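Local coordinates for extracellular solute-binding protein, family 7 (Colwellia psychrerythraea, PDB 4PET), which binds pyruvate together with a calcium ion and probably delivers this solute, as a periplasmic binding protein, to a TRAP transporter, at residues Y29-A34 and Y88-S93; L33-G38 and I67-K72; K49-M54 and T262-A267; Y140-F145 and Q242-Q247. All coordinates share one frame; numbering follows the deposited sequence.

Contact 1: residues Y29-A34 and Y88-S93; sequences YRWKLA and YQMGHS
Gln89 lies across one face of the Trp31 indole: its CG sits 3.6 Å from the centroid of the five-membered ring, almost on the normal, and its CB stands over CD2 nearer the rim. Selenomethionine Met90 comes to the same indole at its edge, SE in the ring plane, a Met-aromatic contact. The Tyr88 ring is sandwiched, with Ala34 CB over its centre at 3.6 Å from the centroid and the Lys32 chain over the opposite face, where NZ makes a cation-pi contact, 5.0 Å from the centroid. Bent at chi2 (89°), the Gln89 chain lays its amide within 6° of the indole plane and aims OE1 back at the backbone, accepting a nearly straight bond from Lys32 N at 2.8 Å. The other end of that amide is held too, since a water bridges Gln89 NE2 and Arg30 O. This bond comes ahead of the first bridge, Leu33 with Met90. From there Met90 N bonds to Lys32 O, Ala34 N to Met90 O at 2.9 Å and His92 N to Ala34 O at 3.0 Å. This staggered ladder is that of neighbouring parallel strands, 29-35 and 90-93, in the five-stranded mixed sheet of this solute-binding protein.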
# COMPACT_ATOMS: atom_id res chain seq x y z
N TYR A 29 -26.72 -11.48 -14.35
CA TYR A 29 -26.84 -10.04 -14.17
C TYR A 29 -25.93 -9.32 -15.16
O TYR A 29 -24.77 -9.70 -15.36
CB TYR A 29 -26.48 -9.68 -12.72
CG TYR A 29 -27.38 -10.40 -11.72
CD1 TYR A 29 -27.13 -11.70 -11.34
CD2 TYR A 29 -28.51 -9.78 -11.21
CE1 TYR A 29 -27.98 -12.38 -10.47
CE2 TYR A 29 -29.35 -10.43 -10.32
CZ TYR A 29 -29.08 -11.73 -9.96
OH TYR A 29 -29.92 -12.35 -9.10
N ARG A 30 -26.47 -8.29 -15.80
CA ARG A 30 -25.75 -7.45 -16.73
C ARG A 30 -25.86 -6.02 -16.24
O ARG A 30 -26.93 -5.41 -16.29
CB ARG A 30 -26.34 -7.64 -18.13
CG ARG A 30 -26.10 -9.03 -18.64
CD ARG A 30 -26.97 -9.31 -19.81
NE ARG A 30 -28.36 -9.27 -19.42
CZ ARG A 30 -29.08 -10.33 -19.07
NH1 ARG A 30 -28.54 -11.55 -19.05
NH2 ARG A 30 -30.35 -10.16 -18.75
N TRP A 31 -24.75 -5.50 -15.73
CA TRP A 31 -24.69 -4.19 -15.13
C TRP A 31 -23.91 -3.23 -16.03
O TRP A 31 -23.20 -3.66 -16.93
CB TRP A 31 -23.93 -4.29 -13.82
CG TRP A 31 -24.80 -4.72 -12.66
CD1 TRP A 31 -26.04 -5.31 -12.72
CD2 TRP A 31 -24.50 -4.57 -11.28
NE1 TRP A 31 -26.51 -5.55 -11.44
CE2 TRP A 31 -25.58 -5.10 -10.54
CE3 TRP A 31 -23.41 -4.05 -10.58
CZ2 TRP A 31 -25.61 -5.07 -9.16
CZ3 TRP A 31 -23.45 -4.04 -9.20
CH2 TRP A 31 -24.53 -4.56 -8.52
N LYS A 32 -24.03 -1.94 -15.75
CA LYS A 32 -23.18 -0.93 -16.36
C LYS A 32 -22.54 -0.02 -15.32
O LYS A 32 -23.12 0.29 -14.26
CB LYS A 32 -23.90 -0.10 -17.43
CG LYS A 32 -25.30 0.25 -17.14
CD LYS A 32 -26.04 0.53 -18.46
CE LYS A 32 -27.19 1.50 -18.28
NZ LYS A 32 -27.54 2.17 -19.57
N LEU A 33 -21.32 0.39 -15.63
CA LEU A 33 -20.55 1.26 -14.75
C LEU A 33 -20.29 2.56 -15.51
O LEU A 33 -19.88 2.52 -16.67
CB LEU A 33 -19.25 0.59 -14.29
CG LEU A 33 -18.32 1.47 -13.42
CD1 LEU A 33 -17.43 0.56 -12.58
CD2 LEU A 33 -17.44 2.44 -14.23
N ALA A 34 -20.60 3.71 -14.89
CA ALA A 34 -20.23 5.00 -15.47
C ALA A 34 -18.97 5.53 -14.80
O ALA A 34 -18.93 5.68 -13.58
CB ALA A 34 -21.34 6.02 -15.30
N TYR A 88 -27.30 3.95 -13.70
CA TYR A 88 -26.14 3.05 -13.69
C TYR A 88 -26.08 2.35 -12.35
O TYR A 88 -26.27 2.97 -11.29
CB TYR A 88 -24.82 3.81 -13.90
CG TYR A 88 -24.54 4.18 -15.35
CD1 TYR A 88 -25.12 5.32 -15.91
CD2 TYR A 88 -23.71 3.41 -16.13
CE1 TYR A 88 -24.89 5.65 -17.22
CE2 TYR A 88 -23.46 3.73 -17.45
CZ TYR A 88 -24.05 4.87 -17.99
OH TYR A 88 -23.83 5.21 -19.29
N GLN A 89 -25.73 1.06 -12.37
CA GLN A 89 -25.59 0.31 -11.12
C GLN A 89 -24.32 0.70 -10.39
O GLN A 89 -24.25 0.58 -9.18
CB GLN A 89 -25.61 -1.19 -11.39
CG GLN A 89 -26.97 -1.73 -11.86
CD GLN A 89 -27.17 -1.70 -13.37
OE1 GLN A 89 -26.29 -1.30 -14.15
NE2 GLN A 89 -28.35 -2.12 -13.80
N MSE A 90 -23.30 1.15 -11.12
CA MSE A 90 -22.02 1.49 -10.52
C MSE A 90 -21.38 2.71 -11.14
O MSE A 90 -21.69 3.10 -12.27
CB MSE A 90 -21.01 0.33 -10.70
CG MSE A 90 -21.37 -0.92 -9.99
SE MSE A 90 -19.99 -2.27 -10.37
CE MSE A 90 -18.67 -1.45 -9.24
N GLY A 91 -20.46 3.30 -10.39
CA GLY A 91 -19.67 4.40 -10.92
C GLY A 91 -18.24 4.26 -10.45
O GLY A 91 -17.95 3.47 -9.54
N HIS A 92 -17.35 5.03 -11.07
CA HIS A 92 -15.97 5.17 -10.66
C HIS A 92 -15.57 6.64 -10.85
O HIS A 92 -15.72 7.24 -11.95
CB HIS A 92 -15.07 4.15 -11.39
CG HIS A 92 -13.68 4.08 -10.84
ND1 HIS A 92 -12.61 4.67 -11.47
CD2 HIS A 92 -13.18 3.52 -9.71
CE1 HIS A 92 -11.51 4.45 -10.79
NE2 HIS A 92 -11.83 3.76 -9.70
N SER A 93 -15.12 7.24 -9.75
CA SER A 93 -14.94 8.68 -9.71
C SER A 93 -14.11 9.05 -8.48
O SER A 93 -13.25 8.29 -8.07
CB SER A 93 -16.31 9.36 -9.69
OG SER A 93 -16.27 10.69 -10.15
O HOH W 1 -28.55 -2.99 -16.47

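Contact 2: residues L33-G38 and I67-K72; sequences LAETWG and IDSSNK
Glu35 and Ser69 meet side chain to side chain: Ser69 OG donates to Glu35 OE2 at 2.8 Å, and OE2 accepts through its anti lone pair, the one turned away from OE1. Glu35 CG is tucked between its own backbone N and carbonyl carbon (chi1 62°), and the chain then runs straight out, carrying the carboxylate over to the neighbouring strand. On the way it crosses Ile67 at a slant, with Glu35 CD 3.6 Å from Ile67 CG2, so a methyl group packs beside the charged end. The second oxygen, OE1, is held by Thr48 of helix 44-58, and two hydroxyls therefore fix the rotation of this buried carboxylate. Leu33 and Ile67 run side by side and point the same way, touching through Leu33 CD2 and Ile67 CG2. Beneath them the backbones pair in parallel: Asp68 N donates to Leu33 O at 2.7 Å and Glu35 N to Asp68 O at 2.9 Å, both nearly straight.

Past the strand ends the two chains remain joined. Ser70 N, in the first turn of helix 70-73, bonds to Trp37 O at 2.9 Å, while Ser70 OG lies against Gly38 CA at 3.2 Å and Ser69 CB packs against Trp37 O. The Trp37 indole packs on pyruvate-binding Tyr97 and lies close to calcium-binding Trp212; its NE1 is hydrogen-bonded to His92 ND1. The pairing closes the beta-alpha-beta unit of strand 29-35, helix 44-58 and strand 63-68: strand 29-35 leads into the loop that carries Trp37 to the pyruvate pocket, and strand 63-68 leads through Ser69 into helix 70-73.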
# COMPACT_ATOMS: atom_id res chain seq x y z
N LEU A 33 -21.32 0.39 -15.63
CA LEU A 33 -20.55 1.26 -14.75
C LEU A 33 -20.29 2.56 -15.51
O LEU A 33 -19.88 2.52 -16.67
CB LEU A 33 -19.25 0.59 -14.29
CG LEU A 33 -18.32 1.47 -13.42
CD1 LEU A 33 -17.43 0.56 -12.58
CD2 LEU A 33 -17.44 2.44 -14.23
N ALA A 34 -20.60 3.71 -14.89
CA ALA A 34 -20.23 5.00 -15.47
C ALA A 34 -18.97 5.53 -14.80
O ALA A 34 -18.93 5.68 -13.58
CB ALA A 34 -21.34 6.02 -15.30
N GLU A 35 -17.96 5.85 -15.59
CA GLU A 35 -16.73 6.41 -15.02
C GLU A 35 -16.51 7.86 -15.49
O GLU A 35 -16.88 8.20 -16.59
CB GLU A 35 -15.53 5.51 -15.33
CG GLU A 35 -15.16 5.31 -16.83
CD GLU A 35 -13.96 4.38 -17.01
OE1 GLU A 35 -13.45 3.88 -15.97
OE2 GLU A 35 -13.51 4.16 -18.16
N THR A 36 -15.91 8.68 -14.63
CA THR A 36 -15.61 10.05 -14.94
C THR A 36 -14.66 10.19 -16.12
O THR A 36 -14.78 11.13 -16.91
CB THR A 36 -15.00 10.75 -13.73
OG1 THR A 36 -15.99 10.90 -12.71
CG2 THR A 36 -14.41 12.17 -14.12
N TRP A 37 -13.74 9.24 -16.27
CA TRP A 37 -12.61 9.42 -17.18
C TRP A 37 -13.02 9.19 -18.60
O TRP A 37 -14.00 8.50 -18.84
CB TRP A 37 -11.47 8.46 -16.78
CG TRP A 37 -11.63 8.01 -15.38
CD1 TRP A 37 -11.95 6.77 -14.97
CD2 TRP A 37 -11.53 8.82 -14.20
NE1 TRP A 37 -12.04 6.74 -13.61
CE2 TRP A 37 -11.80 7.99 -13.11
CE3 TRP A 37 -11.26 10.17 -13.97
CZ2 TRP A 37 -11.81 8.45 -11.79
CZ3 TRP A 37 -11.28 10.63 -12.66
CH2 TRP A 37 -11.54 9.77 -11.59
N GLY A 38 -12.28 9.79 -19.54
CA GLY A 38 -12.43 9.50 -20.95
C GLY A 38 -12.07 8.06 -21.25
O GLY A 38 -11.60 7.33 -20.38
N ILE A 67 -18.50 -0.98 -19.07
CA ILE A 67 -17.95 0.29 -18.60
C ILE A 67 -18.22 1.39 -19.65
O ILE A 67 -17.86 1.25 -20.82
CB ILE A 67 -16.45 0.17 -18.35
CG1 ILE A 67 -16.16 -0.90 -17.31
CG2 ILE A 67 -15.87 1.46 -17.84
CD1 ILE A 67 -14.72 -1.12 -17.18
N ASP A 68 -18.91 2.45 -19.22
CA ASP A 68 -19.10 3.64 -20.04
C ASP A 68 -18.24 4.78 -19.56
O ASP A 68 -18.34 5.25 -18.42
CB ASP A 68 -20.53 4.12 -20.01
CG ASP A 68 -21.50 3.13 -20.58
OD1 ASP A 68 -21.08 2.13 -21.17
OD2 ASP A 68 -22.72 3.38 -20.46
N SER A 69 -17.43 5.29 -20.47
CA SER A 69 -16.52 6.36 -20.14
C SER A 69 -17.19 7.65 -20.52
O SER A 69 -18.30 7.66 -21.08
CB SER A 69 -15.19 6.19 -20.89
OG SER A 69 -14.59 4.94 -20.60
N SER A 70 -16.53 8.76 -20.24
CA SER A 70 -17.15 10.07 -20.51
C SER A 70 -17.63 10.27 -21.96
O SER A 70 -18.58 11.01 -22.18
CB SER A 70 -16.24 11.21 -20.08
OG SER A 70 -15.09 11.27 -20.89
N ASN A 71 -17.01 9.61 -22.94
CA ASN A 71 -17.41 9.80 -24.34
C ASN A 71 -18.78 9.17 -24.60
O ASN A 71 -19.52 9.58 -25.50
CB ASN A 71 -16.37 9.22 -25.32
CG ASN A 71 -16.18 7.71 -25.13
OD1 ASN A 71 -16.01 7.22 -24.01
ND2 ASN A 71 -16.25 6.97 -26.23
N LYS A 72 -19.13 8.18 -23.79
CA LYS A 72 -20.39 7.47 -23.95
C LYS A 72 -21.53 8.15 -23.19
O LYS A 72 -22.56 8.46 -23.79
CB LYS A 72 -20.22 6.03 -23.50
CG LYS A 72 -21.51 5.24 -23.37
CD LYS A 72 -22.06 4.80 -24.71
CE LYS A 72 -23.41 4.11 -24.53
NZ LYS A 72 -23.69 3.12 -25.61

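Contact 3: residues K49-M54 and T262-A267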
# COMPACT_ATOMS: atom_id res chain seq x y z
N LYS A 49 -11.62 -1.60 -15.66
CA LYS A 49 -11.55 -2.75 -16.55
C LYS A 49 -11.09 -3.98 -15.76
O LYS A 49 -11.65 -5.04 -15.89
CB LYS A 49 -10.58 -2.45 -17.70
CG LYS A 49 -11.10 -1.51 -18.77
CD LYS A 49 -9.95 -1.20 -19.80
CE LYS A 49 -10.28 -0.10 -20.81
NZ LYS A 49 -10.48 1.27 -20.22
N ASN A 50 -10.02 -3.82 -14.98
CA ASN A 50 -9.50 -4.89 -14.12
C ASN A 50 -10.60 -5.42 -13.20
O ASN A 50 -10.76 -6.63 -13.02
CB ASN A 50 -8.32 -4.36 -13.29
CG ASN A 50 -7.09 -4.06 -14.13
OD1 ASN A 50 -7.02 -4.43 -15.31
ND2 ASN A 50 -6.09 -3.42 -13.52
N MSE A 51 -11.39 -4.51 -12.63
CA MSE A 51 -12.45 -4.89 -11.71
C MSE A 51 -13.48 -5.71 -12.47
O MSE A 51 -13.81 -6.85 -12.09
CB MSE A 51 -13.04 -3.65 -11.06
CG MSE A 51 -14.12 -3.93 -10.01
SE MSE A 51 -15.89 -4.31 -10.83
CE MSE A 51 -16.26 -2.60 -11.73
N ALA A 52 -13.95 -5.17 -13.58
CA ALA A 52 -14.95 -5.84 -14.40
C ALA A 52 -14.50 -7.21 -14.91
O ALA A 52 -15.32 -8.13 -15.02
CB ALA A 52 -15.31 -4.97 -15.59
N LYS A 53 -13.23 -7.34 -15.28
CA LYS A 53 -12.74 -8.61 -15.77
C LYS A 53 -12.71 -9.62 -14.63
O LYS A 53 -13.13 -10.76 -14.79
CB LYS A 53 -11.33 -8.45 -16.40
CG LYS A 53 -10.81 -9.74 -16.97
CD LYS A 53 -9.62 -9.48 -17.88
CE LYS A 53 -9.06 -10.76 -18.49
NZ LYS A 53 -7.85 -10.44 -19.32
N MSE A 54 -12.23 -9.20 -13.46
CA MSE A 54 -12.14 -10.10 -12.32
C MSE A 54 -13.53 -10.60 -11.95
O MSE A 54 -13.69 -11.76 -11.61
CB MSE A 54 -11.57 -9.36 -11.11
CG MSE A 54 -10.13 -9.16 -11.15
SE MSE A 54 -9.64 -8.44 -9.47
CE MSE A 54 -9.68 -6.59 -9.80
N THR A 262 -17.49 -7.06 -4.17
CA THR A 262 -16.74 -6.25 -3.20
C THR A 262 -15.27 -6.63 -3.11
O THR A 262 -14.39 -5.76 -2.97
CB THR A 262 -17.41 -6.26 -1.81
OG1 THR A 262 -17.50 -7.59 -1.33
CG2 THR A 262 -18.79 -5.72 -1.91
N VAL A 263 -14.96 -7.92 -3.23
CA VAL A 263 -13.55 -8.32 -3.23
C VAL A 263 -12.87 -7.84 -4.53
O VAL A 263 -11.71 -7.39 -4.50
CB VAL A 263 -13.35 -9.84 -2.99
CG1 VAL A 263 -11.87 -10.22 -3.12
CG2 VAL A 263 -13.83 -10.27 -1.57
N ALA A 264 -13.56 -7.92 -5.68
CA ALA A 264 -12.96 -7.42 -6.95
C ALA A 264 -12.62 -5.93 -6.84
O ALA A 264 -11.58 -5.50 -7.33
CB ALA A 264 -13.86 -7.66 -8.14
N MSE A 265 -13.50 -5.14 -6.21
CA MSE A 265 -13.26 -3.71 -6.11
C MSE A 265 -12.07 -3.45 -5.18
O MSE A 265 -11.25 -2.58 -5.45
CB MSE A 265 -14.50 -2.94 -5.61
CG MSE A 265 -15.66 -2.90 -6.57
SE MSE A 265 -17.09 -1.81 -5.87
CE MSE A 265 -17.67 -2.96 -4.44
N LYS A 266 -11.98 -4.20 -4.08
CA LYS A 266 -10.83 -4.06 -3.18
C LYS A 266 -9.48 -4.38 -3.89
O LYS A 266 -8.51 -3.63 -3.80
CB LYS A 266 -11.01 -4.96 -1.95
CG LYS A 266 -9.72 -5.14 -1.16
CD LYS A 266 -10.00 -5.92 0.10
CE LYS A 266 -10.84 -5.14 1.08
NZ LYS A 266 -11.07 -5.92 2.33
N ALA A 267 -9.44 -5.52 -4.57
CA ALA A 267 -8.24 -5.94 -5.29
C ALA A 267 -7.88 -4.94 -6.37
O ALA A 267 -6.73 -4.54 -6.47
CB ALA A 267 -8.46 -7.31 -5.89
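With CG anti to the backbone N (chi1 -177°), selenomethionine Met51 reaches the helix of residues 262-267 and lays its CG against Met265 CG at 3.9 Å. Further bends at chi2 and chi3 turn CE to the sheet, onto Leu33 and Met90. Met265 is selenomethionine as well; although its CB leaves the backbone on the far side from Met51, the two side chains lie alongside each other, pointing the same way. Met54, the third selenomethionine, has a different first torsion, CG anti to the carbonyl carbon (chi1 -77°), and its chain turns only at chi3. That turn brings SE to 3.9 Å from Ala267 CB and sets CE near the backbone oxygen of Ala264, 3.3 Å away.

Small Ala264 lets the backbones close in. Its CA is 5.4 Å from Met51 CA, and its methyl fits between the two selenomethionines, 4.2 Å from Met51 CG and 4.1 Å from Met54 CB. The local axes approach to 8.7 Å at 146°, an antiparallel helix pair with no hydrogen bond across it. Helix 44-58 belongs to a beta-alpha-beta unit, and helix 255-290 packs beside it on the same side of the five-stranded sheet, Met51 and Met265 both resting on Phe243. Away from the sheet, Met54 and Ala267 also pack on Val263 of the second subunit, whose Asp271 forms a salt bridge with Lys266.

Contact 4: residues Y140-F145 and Q242-Q247; sequences YGIMSF and QFMVNQ
Ile142 CG2 settles against the Met244 stem, 3.8 Å from CG, with SE of this selenomethionine close by on the same side. Further along that face Ser144 faces the extended Gln242 chain, which swings its amide over so that NE2 points at Ser144 OG, 3.0 Å away, in the amide plane and nearly straight. Gln242 OE1 accepts from Trp98 NE1, and NE2 also bonds to Tyr137 OH. The opposite face carries larger bumps. The Phe145 ring leans along the strand toward Val245, CE1 reaching CG2 at 4.0 Å, and Phe145 CB lies abreast of Phe243 CB. Selenomethionine Met143 crosses Gln247 at about a right angle: a bend at Gln247 chi2 (77°) brings OE1 up against Met143 CG at 3.1 Å, while NE2 is hydrogen-bonded to Asn251 OD1. Between the faces runs an antiparallel ladder, Met143 paired with Val245 and Phe145 with Phe243 in hydrogen-bonded pairs. Gly141 O extends it by accepting from Gln247 N at 3.1 Å, where helix 247-252 begins. Strand 142-149 is an outer strand within this chain, with 240-246 between it and 90-93. Met265 of helix 255-290 packs on Phe145, Phe243 and Val245, while Ile142, Ser144 and Met244 face helices 79-85 and 129-137.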
# COMPACT_ATOMS: atom_id res chain seq x y z
N TYR A 140 -27.95 8.47 0.64
CA TYR A 140 -28.26 8.59 -0.79
C TYR A 140 -28.63 7.26 -1.44
O TYR A 140 -28.92 7.22 -2.65
CB TYR A 140 -27.09 9.22 -1.53
CG TYR A 140 -26.70 10.53 -0.93
CD1 TYR A 140 -27.55 11.63 -1.01
CD2 TYR A 140 -25.49 10.68 -0.30
CE1 TYR A 140 -27.21 12.83 -0.45
CE2 TYR A 140 -25.15 11.88 0.27
CZ TYR A 140 -26.02 12.95 0.19
OH TYR A 140 -25.65 14.13 0.76
N GLY A 141 -28.61 6.18 -0.66
CA GLY A 141 -28.78 4.86 -1.22
C GLY A 141 -27.59 4.50 -2.12
O GLY A 141 -27.72 3.72 -3.08
N ILE A 142 -26.44 5.05 -1.78
CA ILE A 142 -25.19 4.76 -2.47
C ILE A 142 -24.19 4.08 -1.49
O ILE A 142 -24.05 4.48 -0.33
CB ILE A 142 -24.54 6.03 -2.97
CG1 ILE A 142 -25.33 6.62 -4.16
CG2 ILE A 142 -23.09 5.78 -3.43
CD1 ILE A 142 -24.90 8.02 -4.49
N MSE A 143 -23.52 3.05 -1.99
CA MSE A 143 -22.42 2.40 -1.27
C MSE A 143 -21.16 2.90 -1.94
O MSE A 143 -21.06 2.91 -3.18
CB MSE A 143 -22.51 0.87 -1.36
CG MSE A 143 -23.84 0.25 -0.96
SE MSE A 143 -23.97 -1.59 -1.64
CE MSE A 143 -22.99 -2.54 -0.27
N SER A 144 -20.22 3.34 -1.12
CA SER A 144 -18.95 3.84 -1.64
C SER A 144 -17.83 3.00 -1.09
O SER A 144 -17.86 2.63 0.09
CB SER A 144 -18.75 5.29 -1.23
OG SER A 144 -17.61 5.83 -1.84
N PHE A 145 -16.86 2.71 -1.97
CA PHE A 145 -15.69 1.85 -1.70
C PHE A 145 -14.44 2.51 -2.26
O PHE A 145 -14.53 3.23 -3.28
CB PHE A 145 -15.82 0.52 -2.43
CG PHE A 145 -17.02 -0.28 -2.03
CD1 PHE A 145 -18.25 -0.05 -2.61
CD2 PHE A 145 -16.91 -1.32 -1.12
CE1 PHE A 145 -19.36 -0.80 -2.25
CE2 PHE A 145 -18.00 -2.08 -0.75
CZ PHE A 145 -19.23 -1.82 -1.31
N GLN A 242 -12.90 6.45 -5.96
CA GLN A 242 -14.11 5.88 -5.42
C GLN A 242 -14.79 4.98 -6.44
O GLN A 242 -14.93 5.37 -7.59
CB GLN A 242 -15.02 7.09 -5.15
CG GLN A 242 -16.42 6.83 -5.11
CD GLN A 242 -17.18 8.11 -4.83
OE1 GLN A 242 -17.23 9.04 -5.65
NE2 GLN A 242 -17.75 8.18 -3.65
N PHE A 243 -15.21 3.78 -6.01
CA PHE A 243 -16.28 3.07 -6.70
C PHE A 243 -17.54 3.41 -5.93
O PHE A 243 -17.53 3.51 -4.68
CB PHE A 243 -16.15 1.54 -6.64
CG PHE A 243 -15.08 0.94 -7.54
CD1 PHE A 243 -15.31 0.76 -8.89
CD2 PHE A 243 -13.87 0.50 -7.01
CE1 PHE A 243 -14.38 0.19 -9.71
CE2 PHE A 243 -12.91 -0.06 -7.83
CZ PHE A 243 -13.17 -0.20 -9.21
N MSE A 244 -18.64 3.53 -6.68
CA MSE A 244 -19.97 3.68 -6.09
C MSE A 244 -20.89 2.59 -6.63
O MSE A 244 -20.83 2.24 -7.80
CB MSE A 244 -20.59 5.05 -6.42
CG MSE A 244 -20.00 6.18 -5.59
SE MSE A 244 -20.78 7.91 -5.88
CE MSE A 244 -20.11 8.19 -7.72
N VAL A 245 -21.72 2.05 -5.76
CA VAL A 245 -22.67 1.04 -6.17
C VAL A 245 -24.04 1.41 -5.65
O VAL A 245 -24.21 1.77 -4.49
CB VAL A 245 -22.31 -0.33 -5.57
CG1 VAL A 245 -23.29 -1.39 -6.07
CG2 VAL A 245 -20.91 -0.71 -5.93
N ASN A 246 -25.03 1.34 -6.52
CA ASN A 246 -26.40 1.57 -6.11
C ASN A 246 -26.85 0.45 -5.17
O ASN A 246 -26.80 -0.71 -5.54
CB ASN A 246 -27.29 1.63 -7.36
CG ASN A 246 -28.74 1.79 -7.00
OD1 ASN A 246 -29.45 0.81 -6.79
ND2 ASN A 246 -29.20 3.05 -6.92
N GLN A 247 -27.27 0.82 -3.96
CA GLN A 247 -27.62 -0.16 -2.91
C GLN A 247 -28.70 -1.14 -3.36
O GLN A 247 -28.60 -2.36 -3.12
CB GLN A 247 -28.12 0.60 -1.66
CG GLN A 247 -28.49 -0.28 -0.48
CD GLN A 247 -27.30 -0.79 0.27
OE1 GLN A 247 -26.46 -0.01 0.75
NE2 GLN A 247 -27.21 -2.13 0.40

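In the fold
Contacts 2, 1 and 4 are three of the four strand-to-strand steps of one sheet; the step between 1 and 4 is the pairing of 90-93 with 240-246. Contacts 1 and 2 share Leu33 and Ala34 of strand 29-35. Contact 3 instead joins two helices lying on that sheet, where Met265 meets Met90 of contact 1 and both phenylalanines of contact 4. All four are mainly buried, but contact 3 joins apolar side chains without a hydrogen bond across it and adjoins the second subunit, whereas the others rest on backbone ladders, parallel in 1 and 2, antiparallel in 4. Contact 2, nearest the pyruvate, has the carboxylate-hydroxyl bond; contacts 1 and 4 use glutamine amides.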